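PDB 4IRX: sugar ABC transporter, periplasmic sugar-binding protein, which binds myo-inositol in the cleft between its two lobes and probably delivers it to an ABC transporter for uptake into the cell. Local coordinates for residues Thr73-Leu78 and Asp96-Gly101; Val90-Val95 and Thr104-Val109; Asp122-Thr127 and Asp155-Gly160; Gly131-Val136 and Pro194-Leu199; Phe228-Glu233 and Val244-Gln249. All coordinates share one frame; numbering follows the deposited sequence.

Contact 1 of 5, residues Thr73-Leu78 and Asp96-Gly101; sequences TDSKAL and DRNIAG. With INS (1,2,3,4,5,6-hexahydroxy-cyclohexane), chain C.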
# COMPACT_ATOMS: atom_id res chain seq x y z
N THR A 73 -9.16 -3.76 -5.76
CA THR A 73 -9.80 -2.86 -4.79
C THR A 73 -10.08 -3.56 -3.47
O THR A 73 -9.99 -2.95 -2.40
CB THR A 73 -11.14 -2.31 -5.33
OG1 THR A 73 -12.03 -3.41 -5.57
CG2 THR A 73 -10.93 -1.52 -6.61
N ASP A 74 -10.42 -4.84 -3.55
CA ASP A 74 -10.69 -5.69 -2.41
C ASP A 74 -10.14 -7.09 -2.72
O ASP A 74 -10.48 -7.69 -3.75
CB ASP A 74 -12.21 -5.73 -2.15
CG ASP A 74 -12.57 -6.49 -0.91
OD1 ASP A 74 -12.46 -7.73 -0.90
OD2 ASP A 74 -12.99 -5.85 0.09
N SER A 75 -9.28 -7.58 -1.85
CA SER A 75 -8.52 -8.81 -2.10
C SER A 75 -9.40 -10.04 -2.25
O SER A 75 -9.11 -10.92 -3.07
CB SER A 75 -7.46 -9.03 -1.02
OG SER A 75 -6.40 -8.07 -1.14
N LYS A 76 -10.49 -10.11 -1.49
CA LYS A 76 -11.43 -11.23 -1.61
C LYS A 76 -12.42 -11.06 -2.73
O LYS A 76 -12.78 -12.04 -3.40
CB LYS A 76 -12.20 -11.42 -0.31
CG LYS A 76 -11.37 -11.76 0.90
CD LYS A 76 -10.68 -13.10 0.73
CE LYS A 76 -10.05 -13.55 2.04
NZ LYS A 76 -11.07 -13.58 3.12
N ALA A 77 -12.88 -9.83 -2.96
CA ALA A 77 -13.93 -9.55 -3.93
C ALA A 77 -13.51 -9.80 -5.38
O ALA A 77 -14.34 -10.04 -6.25
CB ALA A 77 -14.47 -8.13 -3.77
N LEU A 78 -12.22 -9.77 -5.63
CA LEU A 78 -11.71 -9.97 -6.98
C LEU A 78 -11.33 -11.41 -7.28
O LEU A 78 -10.86 -11.72 -8.37
CB LEU A 78 -10.52 -9.03 -7.23
CG LEU A 78 -10.86 -7.65 -7.80
CD1 LEU A 78 -11.20 -7.77 -9.26
CD2 LEU A 78 -11.99 -6.98 -7.04
N ASP A 96 1.04 -5.21 -5.09
CA ASP A 96 0.81 -4.40 -3.88
C ASP A 96 -0.06 -5.07 -2.84
O ASP A 96 0.29 -5.12 -1.65
CB ASP A 96 0.28 -3.01 -4.19
CG ASP A 96 0.08 -2.21 -2.92
OD1 ASP A 96 1.11 -1.80 -2.32
OD2 ASP A 96 -1.07 -2.04 -2.51
N ARG A 97 -1.23 -5.53 -3.27
CA ARG A 97 -2.10 -6.34 -2.41
C ARG A 97 -2.55 -7.57 -3.19
O ARG A 97 -2.56 -7.58 -4.44
CB ARG A 97 -3.31 -5.56 -1.84
CG ARG A 97 -4.41 -5.19 -2.85
CD ARG A 97 -4.00 -4.06 -3.77
NE ARG A 97 -3.82 -2.82 -3.02
CZ ARG A 97 -4.79 -2.02 -2.59
NH1 ARG A 97 -6.07 -2.26 -2.86
NH2 ARG A 97 -4.49 -0.95 -1.86
N ASN A 98 -2.88 -8.63 -2.46
CA ASN A 98 -3.12 -9.91 -3.11
C ASN A 98 -4.58 -10.16 -3.49
O ASN A 98 -5.45 -9.35 -3.22
CB ASN A 98 -2.52 -11.06 -2.28
CG ASN A 98 -3.22 -11.29 -0.96
OD1 ASN A 98 -4.45 -11.18 -0.86
ND2 ASN A 98 -2.44 -11.64 0.07
N ILE A 99 -4.81 -11.26 -4.19
CA ILE A 99 -6.15 -11.77 -4.41
C ILE A 99 -6.20 -13.11 -3.70
O ILE A 99 -5.30 -13.94 -3.87
CB ILE A 99 -6.42 -11.96 -5.91
CG1 ILE A 99 -6.53 -10.59 -6.60
CG2 ILE A 99 -7.69 -12.79 -6.11
CD1 ILE A 99 -6.69 -10.66 -8.08
N ALA A 100 -7.25 -13.33 -2.91
CA ALA A 100 -7.31 -14.51 -2.05
C ALA A 100 -8.71 -15.10 -1.93
O ALA A 100 -9.71 -14.40 -2.11
CB ALA A 100 -6.75 -14.18 -0.66
N GLY A 101 -8.75 -16.40 -1.69
CA GLY A 101 -10.01 -17.07 -1.40
C GLY A 101 -10.66 -17.73 -2.59
O GLY A 101 -11.75 -18.29 -2.48
C1 INS C . -0.25 0.65 -0.54
C2 INS C . 0.15 2.01 -0.07
C3 INS C . -0.97 2.97 -0.35
C4 INS C . -2.21 2.55 0.38
C5 INS C . -2.66 1.22 -0.09
C6 INS C . -1.57 0.19 0.07
O1 INS C . 0.76 -0.28 -0.26
O2 INS C . 0.46 1.96 1.29
O3 INS C . -0.60 4.28 -0.01
O4 INS C . -3.21 3.50 0.24
O5 INS C . -3.81 0.86 0.60
O6 INS C . -1.99 -1.08 -0.35
O HOH W 1 -8.37 -0.88 -1.94
O HOH W 2 -12.39 -14.96 -2.08
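Two loops, each following a strand of the same sheet, meet at Ser75 and the backbone of Asn98 to Ala100, and the second carries two residues of the myo-inositol pocket. The hydroxyl OG of Ser75 donates to Asn98 O at 2.6 Å, tilted from the plane of that carbonyl. Two residues on, Ala100 N donates back to Ser75 O at 3.0 Å, coming from above the carbonyl plane. Ile99 CA also reaches Ser75 O, in a CA-H...O contact. Beside this pairing Asp74 OD1 accepts from Ala77 N and closes an Asx motif that shapes the first loop. At the ligand, Asp96 OD2 takes the hydroxyl O6 of myo-inositol at 2.5 Å and OD1 takes O1. Arg97 is bent at chi2 and chi3; its NE points straight at Asp96 OD2 (2.9 Å, 177°), and NH2 donates to O6 of the ligand. A water joins Arg97 NH1 to Thr73 O, and NH1 also bonds Pro72 O, an arrangement that would fix the guanidinium between loop and sugar. Leu78 packs on helix 50-62, Asp96 and Arg97 touch Phe23 of helix 21-37, and Ser75 OG accepts from Ser144 N at the start of helix 144-160.

Contact 2 of 5, residues Val90-Val95 and Thr104-Val109; sequences VAVISV and TAVPHV
The hydroxyl OG of Ser94 is gripped by His108 ND1, which donates to it at 2.7 Å, and by a water that accepts from it and donates to Val106 O. Ser94 and His108 are a bridged pair of neighbouring parallel strands, 91-95 and 108-111, in the N-terminal sheet of this periplasmic-binding-protein fold. CG of His108 is anti to the backbone N (chi1 175°), and chi2 of 64° turns ND1 toward the serine, whose oxygen lies close to the ring plane. An alanine in place of His108 would probably leave Ser94 OG without its ring donor and the serine freer to turn. The backbones are joined by Ser94 N to Pro107 O and by Val109 N to Ser94 O, both 2.9 Å and nearly straight. On the side of the sheet away from Ser94 and His108, Ile93 CD1 meets Val109 CG2 at 3.8 Å, the side chains crossing obliquely, and helix 251-268 packs there through Gln261. Val92 CG1 touches Val106 CG1 near the opening of the pair, beside Leu85 and Ala82 of helix 79-87. At the same end Pro107 CD rests 3.2 Å from Val92 O. At the far end Val95 CA makes a CA-H...O contact of 3.2 Å with Val109 O.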
# COMPACT_ATOMS: atom_id res chain seq x y z
N VAL A 90 -6.19 -16.48 -19.36
CA VAL A 90 -5.50 -15.21 -19.09
C VAL A 90 -4.74 -15.35 -17.80
O VAL A 90 -5.33 -15.69 -16.75
CB VAL A 90 -6.50 -14.07 -18.97
CG1 VAL A 90 -5.78 -12.73 -18.70
CG2 VAL A 90 -7.35 -13.98 -20.23
N ALA A 91 -3.43 -15.13 -17.85
CA ALA A 91 -2.62 -15.20 -16.63
C ALA A 91 -2.84 -13.93 -15.80
O ALA A 91 -2.94 -12.82 -16.34
CB ALA A 91 -1.16 -15.36 -16.96
N VAL A 92 -2.96 -14.12 -14.50
CA VAL A 92 -3.17 -13.03 -13.56
C VAL A 92 -2.06 -12.99 -12.51
O VAL A 92 -1.70 -14.02 -11.91
CB VAL A 92 -4.54 -13.17 -12.86
CG1 VAL A 92 -4.78 -12.04 -11.83
CG2 VAL A 92 -5.68 -13.21 -13.90
N ILE A 93 -1.52 -11.80 -12.30
CA ILE A 93 -0.60 -11.57 -11.20
C ILE A 93 -1.06 -10.32 -10.43
O ILE A 93 -1.48 -9.33 -11.03
CB ILE A 93 0.86 -11.48 -11.71
CG1 ILE A 93 1.87 -11.40 -10.56
CG2 ILE A 93 1.00 -10.33 -12.67
CD1 ILE A 93 3.29 -11.69 -11.02
N SER A 94 -1.02 -10.39 -9.11
CA SER A 94 -1.41 -9.24 -8.31
C SER A 94 -0.17 -8.45 -7.91
O SER A 94 0.94 -8.98 -7.83
CB SER A 94 -2.23 -9.66 -7.08
OG SER A 94 -1.48 -10.50 -6.20
N VAL A 95 -0.39 -7.16 -7.69
CA VAL A 95 0.67 -6.27 -7.23
C VAL A 95 0.16 -5.42 -6.07
O VAL A 95 -1.01 -5.02 -6.04
CB VAL A 95 1.24 -5.39 -8.37
CG1 VAL A 95 0.24 -4.33 -8.81
CG2 VAL A 95 2.57 -4.70 -7.92
N THR A 104 -8.15 -20.71 -7.61
CA THR A 104 -6.78 -20.68 -8.08
C THR A 104 -5.91 -19.80 -7.20
O THR A 104 -6.38 -18.79 -6.67
CB THR A 104 -6.75 -20.19 -9.55
OG1 THR A 104 -7.40 -21.16 -10.38
CG2 THR A 104 -5.34 -19.98 -10.03
N ALA A 105 -4.65 -20.20 -7.00
CA ALA A 105 -3.72 -19.37 -6.25
C ALA A 105 -3.16 -18.34 -7.22
O ALA A 105 -2.52 -18.68 -8.22
CB ALA A 105 -2.60 -20.21 -5.68
N VAL A 106 -3.43 -17.07 -6.95
CA VAL A 106 -2.95 -16.00 -7.80
C VAL A 106 -1.58 -15.55 -7.32
O VAL A 106 -1.42 -15.15 -6.16
CB VAL A 106 -3.91 -14.82 -7.77
CG1 VAL A 106 -3.32 -13.65 -8.56
CG2 VAL A 106 -5.23 -15.24 -8.34
N PRO A 107 -0.57 -15.61 -8.22
CA PRO A 107 0.76 -15.16 -7.82
C PRO A 107 0.72 -13.68 -7.47
O PRO A 107 -0.05 -12.95 -8.06
CB PRO A 107 1.62 -15.40 -9.06
CG PRO A 107 0.81 -16.17 -10.01
CD PRO A 107 -0.63 -16.04 -9.63
N HIS A 108 1.56 -13.27 -6.52
CA HIS A 108 1.49 -11.96 -5.91
C HIS A 108 2.88 -11.37 -5.74
O HIS A 108 3.78 -12.02 -5.20
CB HIS A 108 0.82 -12.05 -4.55
CG HIS A 108 0.84 -10.76 -3.82
ND1 HIS A 108 0.19 -9.64 -4.29
CD2 HIS A 108 1.49 -10.37 -2.69
CE1 HIS A 108 0.42 -8.62 -3.48
NE2 HIS A 108 1.20 -9.04 -2.51
N VAL A 109 3.05 -10.13 -6.20
CA VAL A 109 4.27 -9.34 -5.97
C VAL A 109 3.89 -8.18 -5.06
O VAL A 109 3.08 -7.33 -5.43
CB VAL A 109 4.87 -8.78 -7.28
CG1 VAL A 109 6.16 -8.01 -6.98
CG2 VAL A 109 5.13 -9.91 -8.26
O HOH W 3 -2.55 -12.80 -5.21

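Contact 3 of 5, residues Asp122-Thr127 and Asp155-Gly160; sequences DWVVKT and DGLAAG
Val125, Leu157 and Gly156 carry most of this meeting of helices 113-127 and 144-160, whose short segments run 29° apart with axes 8.9 Å from each other at closest. The branch of Val125 that does the touching is CG2, set anti to the carbonyl carbon. It lies 3.7 Å from Gly156 O, with Gly160 CA and Leu157 CD2 each at 4.2 Å. Its hold is thus largely on the bare backbone of two glycines one turn apart, and a CB on Gly160 would come tight against that methyl. Leu157 brings CD2 across to Val124 as well, meeting CB and CG1 at 4.2 Å, while it also touches Ala121 of helix 113-127 and Ile166 of strand 164-171. Gly156 offers its CA to Asp122 OD1, 4.1 Å away. No direct hydrogen bond crosses between the helices; instead a water donates to both Asp122 OD1 (2.8 Å) and Gly156 O (2.9 Å). The same carboxylate oxygen forms a salt bridge with Arg118 a turn earlier, which would hold it in place near the water. Val124 faces strand 197-200, and Val125 reaches strand 164-171. Two neighbouring, roughly parallel helices laid on one side of a parallel sheet are characteristic of the alpha/beta lobes of periplasmic binding proteins.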
# COMPACT_ATOMS: atom_id res chain seq x y z
N ASP A 122 7.23 -2.48 16.63
CA ASP A 122 8.51 -2.74 17.31
C ASP A 122 9.19 -1.42 17.62
O ASP A 122 9.79 -1.27 18.68
CB ASP A 122 9.44 -3.67 16.49
CG ASP A 122 9.01 -5.13 16.53
OD1 ASP A 122 8.15 -5.52 17.34
OD2 ASP A 122 9.54 -5.90 15.69
N TRP A 123 9.06 -0.46 16.72
CA TRP A 123 9.55 0.89 17.00
C TRP A 123 8.88 1.49 18.23
O TRP A 123 9.56 2.12 19.08
CB TRP A 123 9.39 1.83 15.77
CG TRP A 123 9.87 3.23 16.07
CD1 TRP A 123 11.11 3.75 15.86
CD2 TRP A 123 9.09 4.26 16.67
NE1 TRP A 123 11.15 5.06 16.30
CE2 TRP A 123 9.91 5.40 16.80
CE3 TRP A 123 7.77 4.34 17.11
CZ2 TRP A 123 9.45 6.60 17.35
CZ3 TRP A 123 7.31 5.54 17.66
CH2 TRP A 123 8.15 6.65 17.77
N VAL A 124 7.57 1.33 18.35
CA VAL A 124 6.85 1.84 19.51
C VAL A 124 7.39 1.17 20.79
O VAL A 124 7.67 1.85 21.78
CB VAL A 124 5.32 1.61 19.41
CG1 VAL A 124 4.64 2.06 20.69
CG2 VAL A 124 4.77 2.35 18.17
N VAL A 125 7.54 -0.15 20.76
CA VAL A 125 7.93 -0.88 21.96
C VAL A 125 9.36 -0.50 22.36
O VAL A 125 9.67 -0.36 23.53
CB VAL A 125 7.74 -2.39 21.77
CG1 VAL A 125 8.29 -3.15 22.99
CG2 VAL A 125 6.28 -2.68 21.58
N LYS A 126 10.23 -0.27 21.38
CA LYS A 126 11.60 0.12 21.69
C LYS A 126 11.66 1.55 22.24
O LYS A 126 12.42 1.85 23.16
CB LYS A 126 12.49 -0.01 20.45
CG LYS A 126 13.85 0.68 20.59
CD LYS A 126 14.72 0.40 19.37
CE LYS A 126 16.02 1.18 19.43
NZ LYS A 126 16.82 0.98 18.19
N THR A 127 10.83 2.42 21.68
CA THR A 127 10.84 3.84 22.00
C THR A 127 10.12 4.16 23.30
O THR A 127 10.44 5.13 23.98
CB THR A 127 10.23 4.63 20.81
OG1 THR A 127 11.02 4.37 19.64
CG2 THR A 127 10.18 6.14 21.07
N ASP A 155 0.53 -7.71 16.39
CA ASP A 155 1.53 -8.67 16.87
C ASP A 155 2.56 -7.98 17.77
O ASP A 155 2.85 -8.46 18.88
CB ASP A 155 2.30 -9.33 15.72
CG ASP A 155 1.48 -10.31 14.88
OD1 ASP A 155 0.39 -10.74 15.31
OD2 ASP A 155 1.94 -10.62 13.75
N GLY A 156 3.10 -6.85 17.32
CA GLY A 156 4.16 -6.20 18.05
C GLY A 156 3.67 -5.56 19.34
O GLY A 156 4.35 -5.63 20.36
N LEU A 157 2.48 -4.96 19.30
CA LEU A 157 1.94 -4.38 20.52
C LEU A 157 1.46 -5.43 21.53
O LEU A 157 1.61 -5.23 22.73
CB LEU A 157 0.84 -3.35 20.20
CG LEU A 157 1.33 -2.19 19.31
CD1 LEU A 157 0.20 -1.20 19.07
CD2 LEU A 157 2.57 -1.51 19.91
N ALA A 158 0.91 -6.55 21.05
CA ALA A 158 0.52 -7.65 21.94
C ALA A 158 1.78 -8.19 22.61
O ALA A 158 1.77 -8.52 23.80
CB ALA A 158 -0.16 -8.74 21.17
N ALA A 159 2.86 -8.27 21.84
CA ALA A 159 4.13 -8.75 22.40
C ALA A 159 4.66 -7.83 23.47
O ALA A 159 5.29 -8.28 24.44
CB ALA A 159 5.16 -8.89 21.30
N GLY A 160 4.42 -6.53 23.31
CA GLY A 160 4.81 -5.57 24.32
C GLY A 160 3.99 -5.68 25.60
O GLY A 160 4.49 -5.40 26.70
O HOH W 4 7.14 -5.99 19.90

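Contact 4 of 5, residues Gly131-Val136 and Pro194-Leu199; sequences GARVVV and PPDVIL
Backbone hydrogen bonds tie Arg133 and Val135 to Asp196, Val197 and Leu199, with Val134, Val135 and Val136 bridged in parallel register to Val197, Ile198 and Leu199. Val135 N donates to Val197 O at 2.9 Å, in the plane of that carbonyl, and Leu199 N donates to Val135 O at 2.8 Å, nearly along the C=O axis. Arg133 O takes two donors, Val197 N and Asp196 N, the latter the shorter at 2.8 Å. A single side-chain bond completes the opening of the pair: Asp196 OD2 accepts from Arg133 N at 2.9 Å and 174°, through the lone pair pointing away from its other oxygen. Asp196 points toward the neighbouring strand, and CG, anti to the carbonyl carbon (chi1 -66°), lies on the side of Arg133 N. A leucine in place of Asp196 would probably leave Arg133 N without its acceptor and unsettle the start of the strand pairing. The Arg133 and Asp196 side chains cross at about a right angle, their charged groups apart. Apolar contacts lie on both faces. On one, Val134 CG1 meets Leu199 CG at 4.0 Å, and Val124 of helix 113-127 packs over them. On the other, Val135 CG2 touches Pro195 CB at 3.8 Å, while Val135 CG1 and Ile198 CG2 lie side by side at 4.2 Å, beside helix 176-189. Parallel strands sandwiched between helices form the three-layer alpha/beta core of the second periplasmic-binding-protein lobe.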
# COMPACT_ATOMS: atom_id res chain seq x y z
N GLY A 131 5.62 1.54 28.20
CA GLY A 131 4.27 1.55 27.67
C GLY A 131 3.94 2.84 26.92
O GLY A 131 4.68 3.82 26.98
N ALA A 132 2.83 2.82 26.20
CA ALA A 132 2.42 3.96 25.39
C ALA A 132 0.98 3.84 25.02
O ALA A 132 0.43 2.74 25.00
CB ALA A 132 3.24 4.05 24.15
N ARG A 133 0.36 4.98 24.74
CA ARG A 133 -1.00 5.04 24.21
C ARG A 133 -0.92 5.26 22.70
O ARG A 133 -0.32 6.25 22.25
CB ARG A 133 -1.77 6.20 24.84
CG ARG A 133 -2.04 5.99 26.30
CD ARG A 133 -2.55 7.25 26.98
NE ARG A 133 -3.79 7.73 26.37
CZ ARG A 133 -4.99 7.25 26.68
NH1 ARG A 133 -5.09 6.29 27.59
NH2 ARG A 133 -6.08 7.72 26.08
N VAL A 134 -1.49 4.32 21.93
CA VAL A 134 -1.35 4.26 20.49
C VAL A 134 -2.70 4.36 19.78
O VAL A 134 -3.67 3.71 20.17
CB VAL A 134 -0.66 2.91 20.08
CG1 VAL A 134 -0.46 2.81 18.56
CG2 VAL A 134 0.67 2.74 20.81
N VAL A 135 -2.74 5.18 18.73
CA VAL A 135 -3.88 5.25 17.82
C VAL A 135 -3.45 4.61 16.51
O VAL A 135 -2.35 4.87 16.03
CB VAL A 135 -4.28 6.73 17.58
CG1 VAL A 135 -5.33 6.85 16.46
CG2 VAL A 135 -4.85 7.30 18.86
N VAL A 136 -4.31 3.77 15.93
CA VAL A 136 -3.99 3.15 14.64
C VAL A 136 -5.00 3.63 13.60
O VAL A 136 -6.21 3.53 13.80
CB VAL A 136 -3.97 1.59 14.75
CG1 VAL A 136 -3.61 0.94 13.37
CG2 VAL A 136 -3.02 1.16 15.84
N PRO A 194 -3.86 12.72 25.63
CA PRO A 194 -3.53 12.51 24.22
C PRO A 194 -2.64 11.30 23.98
O PRO A 194 -1.92 10.86 24.89
CB PRO A 194 -2.80 13.80 23.81
CG PRO A 194 -2.44 14.48 25.07
CD PRO A 194 -3.42 14.04 26.11
N PRO A 195 -2.73 10.71 22.79
CA PRO A 195 -1.92 9.53 22.51
C PRO A 195 -0.45 9.90 22.40
O PRO A 195 -0.06 11.04 22.09
CB PRO A 195 -2.43 9.07 21.13
CG PRO A 195 -2.90 10.37 20.48
CD PRO A 195 -3.48 11.18 21.60
N ASP A 196 0.39 8.91 22.64
CA ASP A 196 1.81 9.06 22.40
C ASP A 196 2.19 8.92 20.94
O ASP A 196 3.09 9.57 20.44
CB ASP A 196 2.58 8.00 23.21
CG ASP A 196 2.45 8.21 24.68
OD1 ASP A 196 3.02 9.22 25.15
OD2 ASP A 196 1.78 7.40 25.39
N VAL A 197 1.51 8.01 20.25
CA VAL A 197 1.87 7.64 18.90
C VAL A 197 0.60 7.44 18.08
O VAL A 197 -0.36 6.85 18.56
CB VAL A 197 2.67 6.31 18.86
CG1 VAL A 197 2.99 5.86 17.39
CG2 VAL A 197 3.92 6.43 19.71
N ILE A 198 0.61 7.99 16.87
CA ILE A 198 -0.42 7.72 15.87
C ILE A 198 0.29 6.94 14.74
O ILE A 198 1.12 7.49 14.00
CB ILE A 198 -1.04 9.02 15.32
CG1 ILE A 198 -1.53 9.88 16.47
CG2 ILE A 198 -2.21 8.69 14.43
CD1 ILE A 198 -2.09 11.24 16.06
N LEU A 199 -0.05 5.67 14.62
CA LEU A 199 0.47 4.82 13.56
C LEU A 199 -0.48 4.88 12.38
O LEU A 199 -1.63 4.44 12.47
CB LEU A 199 0.60 3.36 14.04
CG LEU A 199 1.59 3.02 15.16
CD1 LEU A 199 1.66 1.52 15.40
CD2 LEU A 199 2.99 3.53 14.82

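Contact 5 of 5, residues Phe228-Glu233 and Val244-Gln249; sequences FDAIPE and VATVEQ. With INS (1,2,3,4,5,6-hexahydroxy-cyclohexane), chain C.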
# COMPACT_ATOMS: atom_id res chain seq x y z
N PHE A 228 3.73 5.08 6.40
CA PHE A 228 4.09 3.92 5.59
C PHE A 228 4.06 4.41 4.16
O PHE A 228 3.08 5.02 3.74
CB PHE A 228 3.06 2.80 5.82
CG PHE A 228 3.57 1.40 5.50
CD1 PHE A 228 3.77 1.00 4.18
CD2 PHE A 228 3.82 0.49 6.53
CE1 PHE A 228 4.24 -0.31 3.88
CE2 PHE A 228 4.28 -0.81 6.25
CZ PHE A 228 4.50 -1.22 4.92
N ASP A 229 5.13 4.15 3.41
CA ASP A 229 5.27 4.35 1.93
C ASP A 229 6.55 5.09 1.56
O ASP A 229 7.03 4.95 0.45
CB ASP A 229 4.12 5.10 1.20
CG ASP A 229 2.84 4.31 1.14
OD1 ASP A 229 2.89 3.08 1.36
OD2 ASP A 229 1.78 4.91 0.88
N ALA A 230 7.08 5.88 2.48
CA ALA A 230 8.26 6.72 2.20
C ALA A 230 8.08 7.62 0.98
O ALA A 230 8.97 7.75 0.14
CB ALA A 230 9.53 5.85 2.07
N ILE A 231 6.92 8.26 0.88
CA ILE A 231 6.73 9.22 -0.20
C ILE A 231 7.56 10.47 0.13
O ILE A 231 7.84 10.73 1.29
CB ILE A 231 5.24 9.58 -0.46
CG1 ILE A 231 4.67 10.41 0.68
CG2 ILE A 231 4.41 8.30 -0.69
CD1 ILE A 231 3.17 10.80 0.47
N PRO A 232 7.99 11.21 -0.90
CA PRO A 232 8.89 12.35 -0.64
C PRO A 232 8.36 13.38 0.35
O PRO A 232 9.15 13.94 1.10
CB PRO A 232 9.07 12.97 -2.03
CG PRO A 232 8.82 11.82 -2.97
CD PRO A 232 7.79 10.96 -2.34
N GLU A 233 7.06 13.62 0.35
CA GLU A 233 6.46 14.57 1.28
C GLU A 233 6.68 14.13 2.72
O GLU A 233 6.98 14.95 3.60
CB GLU A 233 4.95 14.71 0.97
CG GLU A 233 4.24 15.89 1.59
CD GLU A 233 2.78 15.96 1.12
OE1 GLU A 233 2.35 15.07 0.36
OE2 GLU A 233 2.08 16.91 1.53
N VAL A 244 8.25 11.11 12.71
CA VAL A 244 9.38 10.34 13.23
C VAL A 244 9.89 9.25 12.28
O VAL A 244 11.09 9.01 12.17
CB VAL A 244 9.09 9.72 14.63
CG1 VAL A 244 8.98 10.80 15.69
CG2 VAL A 244 7.80 8.88 14.60
N ALA A 245 8.97 8.63 11.55
CA ALA A 245 9.36 7.48 10.74
C ALA A 245 8.33 7.17 9.69
O ALA A 245 7.18 7.61 9.77
CB ALA A 245 9.59 6.24 11.64
N THR A 246 8.77 6.42 8.69
CA THR A 246 7.87 5.86 7.70
C THR A 246 8.45 4.50 7.32
O THR A 246 9.39 4.02 7.98
CB THR A 246 7.64 6.81 6.47
OG1 THR A 246 6.71 6.21 5.55
CG2 THR A 246 8.97 7.10 5.75
N VAL A 247 7.86 3.84 6.33
CA VAL A 247 8.32 2.51 5.96
C VAL A 247 8.52 2.47 4.46
O VAL A 247 7.60 2.80 3.70
CB VAL A 247 7.33 1.40 6.39
CG1 VAL A 247 7.86 0.03 6.00
CG2 VAL A 247 7.07 1.44 7.88
N GLU A 248 9.71 2.05 4.02
CA GLU A 248 10.00 1.83 2.62
C GLU A 248 9.55 0.45 2.18
O GLU A 248 9.90 -0.56 2.82
CB GLU A 248 11.52 1.95 2.39
CG GLU A 248 11.95 1.56 0.98
CD GLU A 248 11.47 2.50 -0.09
OE1 GLU A 248 11.52 3.73 0.13
OE2 GLU A 248 11.01 2.03 -1.16
N GLN A 249 8.77 0.40 1.11
CA GLN A 249 8.29 -0.87 0.56
C GLN A 249 8.61 -1.08 -0.92
O GLN A 249 8.12 -2.04 -1.54
CB GLN A 249 6.80 -1.04 0.80
CG GLN A 249 5.90 0.02 0.19
CD GLN A 249 4.47 -0.47 0.06
OE1 GLN A 249 4.22 -1.64 -0.28
NE2 GLN A 249 3.51 0.41 0.41
C1 INS C . -0.25 0.65 -0.54
C2 INS C . 0.15 2.01 -0.07
C3 INS C . -0.97 2.97 -0.35
C4 INS C . -2.21 2.55 0.38
C5 INS C . -2.66 1.22 -0.09
C6 INS C . -1.57 0.19 0.07
O1 INS C . 0.76 -0.28 -0.26
O2 INS C . 0.46 1.96 1.29
O3 INS C . -0.60 4.28 -0.01
O4 INS C . -3.21 3.50 0.24
O5 INS C . -3.81 0.86 0.60
O6 INS C . -1.99 -1.08 -0.35
O HOH W 5 8.11 2.75 -0.38
O HOH W 6 10.69 6.03 -1.13
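The Phe228 ring has Val247 over one face and Gln249 at its edge. Val247 CB stands 3.7 Å from the ring centroid, 16° off the normal, a CH-pi contact, and both methyls also touch ring carbons. At the edge, Phe228 CE1 meets Gln249 NE2 at 3.6 Å, with ring and amide planes 89° apart; Arg149 makes a cation-pi contact with the same ring. The Asp229 carboxylate and the Gln249 amide lie side by side, their planes 30° apart. Gln249 NE2 donates in its own amide plane to Asp229 OD1 at 2.9 Å, and also to O1 of myo-inositol. Asp229 OD1 accepts the ligand hydroxyl O2 as well, while OD2 takes O3 at 2.6 Å. NE2 and OD1 thus each serve twice, joining the two side chains to each other and to O1 and O2, while OD2 holds O3. Behind them, Asp229 N bonds Val247 O at 2.8 Å and Ala230 N bonds Thr246 OG1 at 3.1 Å; Asp203 is a second partner of that hydroxyl. One water bridges Asp229 O and Gln249 N, and another donates to Ala230 O and to Glu248 OE1. Strand 246-248 pairs with strand 275-282, helix 113-127 touches Phe228 and Val247 through Met120, and Ile231 is the N-cap residue of helix 232-239.

In the fold
From the N terminus, contacts 1 and 2 come first and cross. Contact 1 closes the stretch through helix 79-87 and strand 91-95; contact 2 closes the loop from that strand to strand 108-111. They touch where Asp96 N probably bonds Val109 O, in the first lobe, with loops 73-78 and 96-101 at the C-terminal ends of its strands, facing the cleft. Contacts 3 and 4 lie in the second lobe and also cross, helix 113-127 leading into strand 132-138 and that into helix 144-160; Val124 packs on Val134, Val197 and Leu199. Contact 5 closes a short loop through helix 232-239, touching contact 3 where Trp123 meets Val244. Contacts 1 and 5, centres about 23 Å apart, both bind myo-inositol.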